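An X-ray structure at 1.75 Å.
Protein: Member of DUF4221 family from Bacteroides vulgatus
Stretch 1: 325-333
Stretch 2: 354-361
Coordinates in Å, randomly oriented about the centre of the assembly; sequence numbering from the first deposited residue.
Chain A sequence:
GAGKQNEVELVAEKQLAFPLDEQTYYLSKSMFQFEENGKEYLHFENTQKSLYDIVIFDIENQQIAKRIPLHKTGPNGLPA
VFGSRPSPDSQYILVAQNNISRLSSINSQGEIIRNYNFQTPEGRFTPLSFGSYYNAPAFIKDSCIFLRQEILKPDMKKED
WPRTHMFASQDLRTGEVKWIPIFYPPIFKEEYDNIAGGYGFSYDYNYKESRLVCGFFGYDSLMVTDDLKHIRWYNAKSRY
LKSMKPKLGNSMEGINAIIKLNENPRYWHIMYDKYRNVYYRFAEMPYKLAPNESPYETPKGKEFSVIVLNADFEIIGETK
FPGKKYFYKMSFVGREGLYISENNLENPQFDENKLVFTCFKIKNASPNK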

# COMPACT_ATOMS: atom_id res chain seq x y z
N LYS A 325 -0.65 -15.91 11.95
CA LYS A 325 0.80 -15.87 12.05
C LYS A 325 1.40 -14.58 11.53
O LYS A 325 2.26 -13.99 12.21
CB LYS A 325 1.41 -17.05 11.27
CG LYS A 325 2.93 -17.17 11.47
CD LYS A 325 3.50 -18.51 10.97
CE LYS A 325 5.00 -18.57 11.34
NZ LYS A 325 5.64 -19.79 10.82
N TYR A 326 0.97 -14.12 10.36
CA TYR A 326 1.54 -12.94 9.74
C TYR A 326 0.59 -11.76 9.77
O TYR A 326 -0.64 -11.91 9.80
CB TYR A 326 1.91 -13.25 8.28
CG TYR A 326 2.89 -14.36 8.17
CD1 TYR A 326 4.25 -14.13 8.39
CD2 TYR A 326 2.48 -15.65 7.87
CE1 TYR A 326 5.17 -15.17 8.32
CE2 TYR A 326 3.40 -16.69 7.80
CZ TYR A 326 4.73 -16.44 8.02
OH TYR A 326 5.64 -17.46 7.99
N PHE A 327 1.17 -10.56 9.74
CA PHE A 327 0.44 -9.33 9.58
C PHE A 327 0.91 -8.77 8.23
O PHE A 327 1.85 -7.95 8.17
CB PHE A 327 0.69 -8.37 10.75
CG PHE A 327 -0.27 -7.22 10.78
CD1 PHE A 327 -1.48 -7.34 11.45
CD2 PHE A 327 -0.03 -6.07 10.05
CE1 PHE A 327 -2.42 -6.29 11.44
CE2 PHE A 327 -0.96 -5.04 10.06
CZ PHE A 327 -2.15 -5.16 10.73
N TYR A 328 0.32 -9.28 7.15
CA TYR A 328 0.86 -9.00 5.82
C TYR A 328 0.62 -7.57 5.35
O TYR A 328 1.24 -7.15 4.37
CB TYR A 328 0.38 -10.02 4.77
CG TYR A 328 -1.12 -10.10 4.59
CD1 TYR A 328 -1.79 -9.14 3.84
CD2 TYR A 328 -1.85 -11.12 5.16
CE1 TYR A 328 -3.17 -9.19 3.67
CE2 TYR A 328 -3.24 -11.20 4.97
CZ TYR A 328 -3.90 -10.24 4.24
OH TYR A 328 -5.25 -10.26 4.06
N LYS A 329 -0.24 -6.83 6.03
CA LYS A 329 -0.39 -5.41 5.78
C LYS A 329 0.78 -4.56 6.30
O LYS A 329 0.77 -3.33 6.13
CB LYS A 329 -1.74 -4.90 6.29
CG LYS A 329 -2.89 -5.59 5.54
CD LYS A 329 -4.23 -4.96 5.81
CE LYS A 329 -5.32 -5.69 5.07
NZ LYS A 329 -6.70 -5.11 5.31
N MSE A 330 1.78 -5.23 6.88
CA MSE A 330 3.11 -4.66 7.11
C MSE A 330 4.16 -5.53 6.44
O MSE A 330 4.73 -6.46 7.05
CB MSE A 330 3.40 -4.51 8.60
CG MSE A 330 2.74 -3.29 9.23
SE MSE A 330 3.48 -2.84 10.97
CE MSE A 330 2.89 -4.41 11.97
N SER A 331 4.35 -5.29 5.15
CA SER A 331 5.31 -6.03 4.33
C SER A 331 6.20 -5.01 3.60
O SER A 331 5.75 -3.90 3.31
CB SER A 331 4.59 -6.94 3.31
OG SER A 331 3.92 -7.99 3.98
N PHE A 332 7.44 -5.40 3.34
CA PHE A 332 8.34 -4.58 2.53
C PHE A 332 9.41 -5.43 1.87
O PHE A 332 9.72 -6.54 2.32
CB PHE A 332 9.01 -3.49 3.37
CG PHE A 332 10.07 -3.97 4.34
CD1 PHE A 332 9.72 -4.33 5.65
CD2 PHE A 332 11.41 -4.02 3.98
CE1 PHE A 332 10.67 -4.75 6.56
CE2 PHE A 332 12.39 -4.46 4.90
CZ PHE A 332 12.01 -4.82 6.20
N VAL A 333 9.96 -4.91 0.78
CA VAL A 333 11.08 -5.60 0.13
C VAL A 333 12.37 -4.93 0.60
O VAL A 333 12.51 -3.71 0.48
CB VAL A 333 11.00 -5.51 -1.39
CG1 VAL A 333 12.26 -6.18 -2.06
CG2 VAL A 333 9.69 -6.15 -1.90
N LYS A 354 7.58 -5.75 20.30
CA LYS A 354 8.59 -6.24 19.39
C LYS A 354 8.03 -6.26 17.97
O LYS A 354 7.09 -7.01 17.69
CB LYS A 354 9.04 -7.64 19.80
CG LYS A 354 10.38 -8.09 19.22
CD LYS A 354 11.59 -7.78 20.13
CE LYS A 354 11.62 -8.54 21.48
NZ LYS A 354 11.88 -10.00 21.38
N LEU A 355 8.56 -5.42 17.10
CA LEU A 355 8.18 -5.43 15.68
C LEU A 355 9.01 -6.48 14.96
O LEU A 355 10.23 -6.40 14.90
CB LEU A 355 8.33 -4.07 15.03
CG LEU A 355 8.07 -3.97 13.54
CD1 LEU A 355 6.59 -4.30 13.19
CD2 LEU A 355 8.44 -2.51 13.09
N VAL A 356 8.34 -7.52 14.46
CA VAL A 356 9.01 -8.72 13.95
C VAL A 356 8.64 -8.94 12.50
O VAL A 356 7.46 -8.81 12.14
CB VAL A 356 8.62 -9.99 14.74
CG1 VAL A 356 9.27 -11.25 14.16
CG2 VAL A 356 9.00 -9.84 16.22
N PHE A 357 9.64 -9.25 11.69
CA PHE A 357 9.46 -9.62 10.28
C PHE A 357 10.20 -10.89 9.96
O PHE A 357 11.29 -11.12 10.48
CB PHE A 357 10.02 -8.53 9.34
CG PHE A 357 9.36 -7.21 9.45
CD1 PHE A 357 8.25 -6.90 8.65
CD2 PHE A 357 9.87 -6.22 10.28
CE1 PHE A 357 7.66 -5.67 8.72
CE2 PHE A 357 9.29 -4.98 10.33
CZ PHE A 357 8.17 -4.69 9.59
N THR A 358 9.62 -11.71 9.08
CA THR A 358 10.34 -12.83 8.51
C THR A 358 10.71 -12.50 7.07
O THR A 358 9.89 -11.98 6.31
CB THR A 358 9.50 -14.11 8.58
OG1 THR A 358 9.30 -14.44 9.96
CG2 THR A 358 10.21 -15.25 7.86
N CYS A 359 11.96 -12.80 6.71
CA CYS A 359 12.46 -12.60 5.36
C CYS A 359 12.22 -13.86 4.54
O CYS A 359 12.62 -14.95 4.96
CB CYS A 359 13.96 -12.32 5.39
SG CYS A 359 14.66 -11.98 3.78
N PHE A 360 11.56 -13.70 3.41
CA PHE A 360 11.31 -14.79 2.47
C PHE A 360 12.15 -14.64 1.23
O PHE A 360 12.11 -13.60 0.57
CB PHE A 360 9.83 -14.84 2.09
CG PHE A 360 8.98 -15.26 3.23
CD1 PHE A 360 8.73 -16.61 3.47
CD2 PHE A 360 8.50 -14.32 4.13
CE1 PHE A 360 7.98 -17.02 4.56
CE2 PHE A 360 7.76 -14.70 5.22
CZ PHE A 360 7.50 -16.07 5.46
N LYS A 361 12.90 -15.70 0.92
CA LYS A 361 13.74 -15.77 -0.28
C LYS A 361 13.10 -16.63 -1.34
O LYS A 361 12.31 -17.52 -1.03
CB LYS A 361 15.13 -16.29 0.07
CG LYS A 361 15.84 -15.34 1.06
CD LYS A 361 17.33 -15.56 1.16
CE LYS A 361 18.02 -14.36 1.86
NZ LYS A 361 18.72 -13.45 0.87

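Stretch 2 is one extended strand, running from K354 to K361. Stretch 1 is bent. A weakly bonded strand lies at about 327-328, the chain turns a corner at K329 and M330, and a second strand leads on to V333. No hydrogen bond joins the two stretches. They meet through side chains, and the contact is modest, with 301 Å² buried over both sides.

The corner in stretch 1 is a type I beta turn from F327 to M330. It is closed by a backbone hydrogen bond from M330 N to F327 O, 3.0 Å long. The side chain of S331 adds a second tie. Its OG donates to Y328 O at 2.8 Å. The CA-to-CB bond of S331 points away from stretch 2. Its hydroxyl bonds within its own stretch. Y328 and K329 lie out of reach of stretch 2, and contact resumes at M330.

F357 is the centre of the packing and has the largest covered area, 77 Å². Its CA-to-CB bond points toward stretch 1, and its chi1 is m. The CE1 corner of the F357 ring fits the notch between M330 and F332: F332 CE1 lies over one face, and M330 O lies at the edge. F332 takes chi1 p; its CA-to-CB bond points sideways, but the end of its ring comes nearer. The edge of F332 is directed at the face of F357. F332 CE1 lies 3.8 Å from F357 CE1, the centroids are 5.0 Å apart, and the planes stand at 81°. In such an arrangement the slightly positive ring hydrogens of one partner meet the electron-rich face of the other.

The edge of F357 meets the backbone of M330. M330 O is 3.5 Å from F357 CE1 and lies near the ring plane. A carbonyl oxygen suits this position, because the rim of an aromatic ring carries slight positive charge. M330 CB is 4.4 Å from the same F357 CE1, a looser apolar contact.

M330 is a selenomethionine. Its CA-to-CB bond points toward stretch 2, and its long, flexible side chain reaches L355. Its tip, M330 CE, comes to 3.9 Å from L355 CD1. This is methyl against methyl, held by dispersion and by the exclusion of water. L355 starts out sideways, but its end comes nearer and supplies the bump that the M330 methyl meets.

A separate patch forms before the turn. Y326 also starts sideways, yet its ring reaches across to F360. Y326 OH lies 3.4 Å from F360 CZ, near the plane of the F360 ring. Y326 CZ and F360 CZ are 3.8 Å apart. The two rings meet obliquely, with centroids 5.8 Å apart and planes at 65°. T358 borders the Y326 ring at its edge, where Y326 CE1 is 4.5 Å from T358 CB. T358 OG1 is hydrogen-bonded elsewhere in the structure. Y326 and F360 are both buried, and their rings make the main contact of this patch.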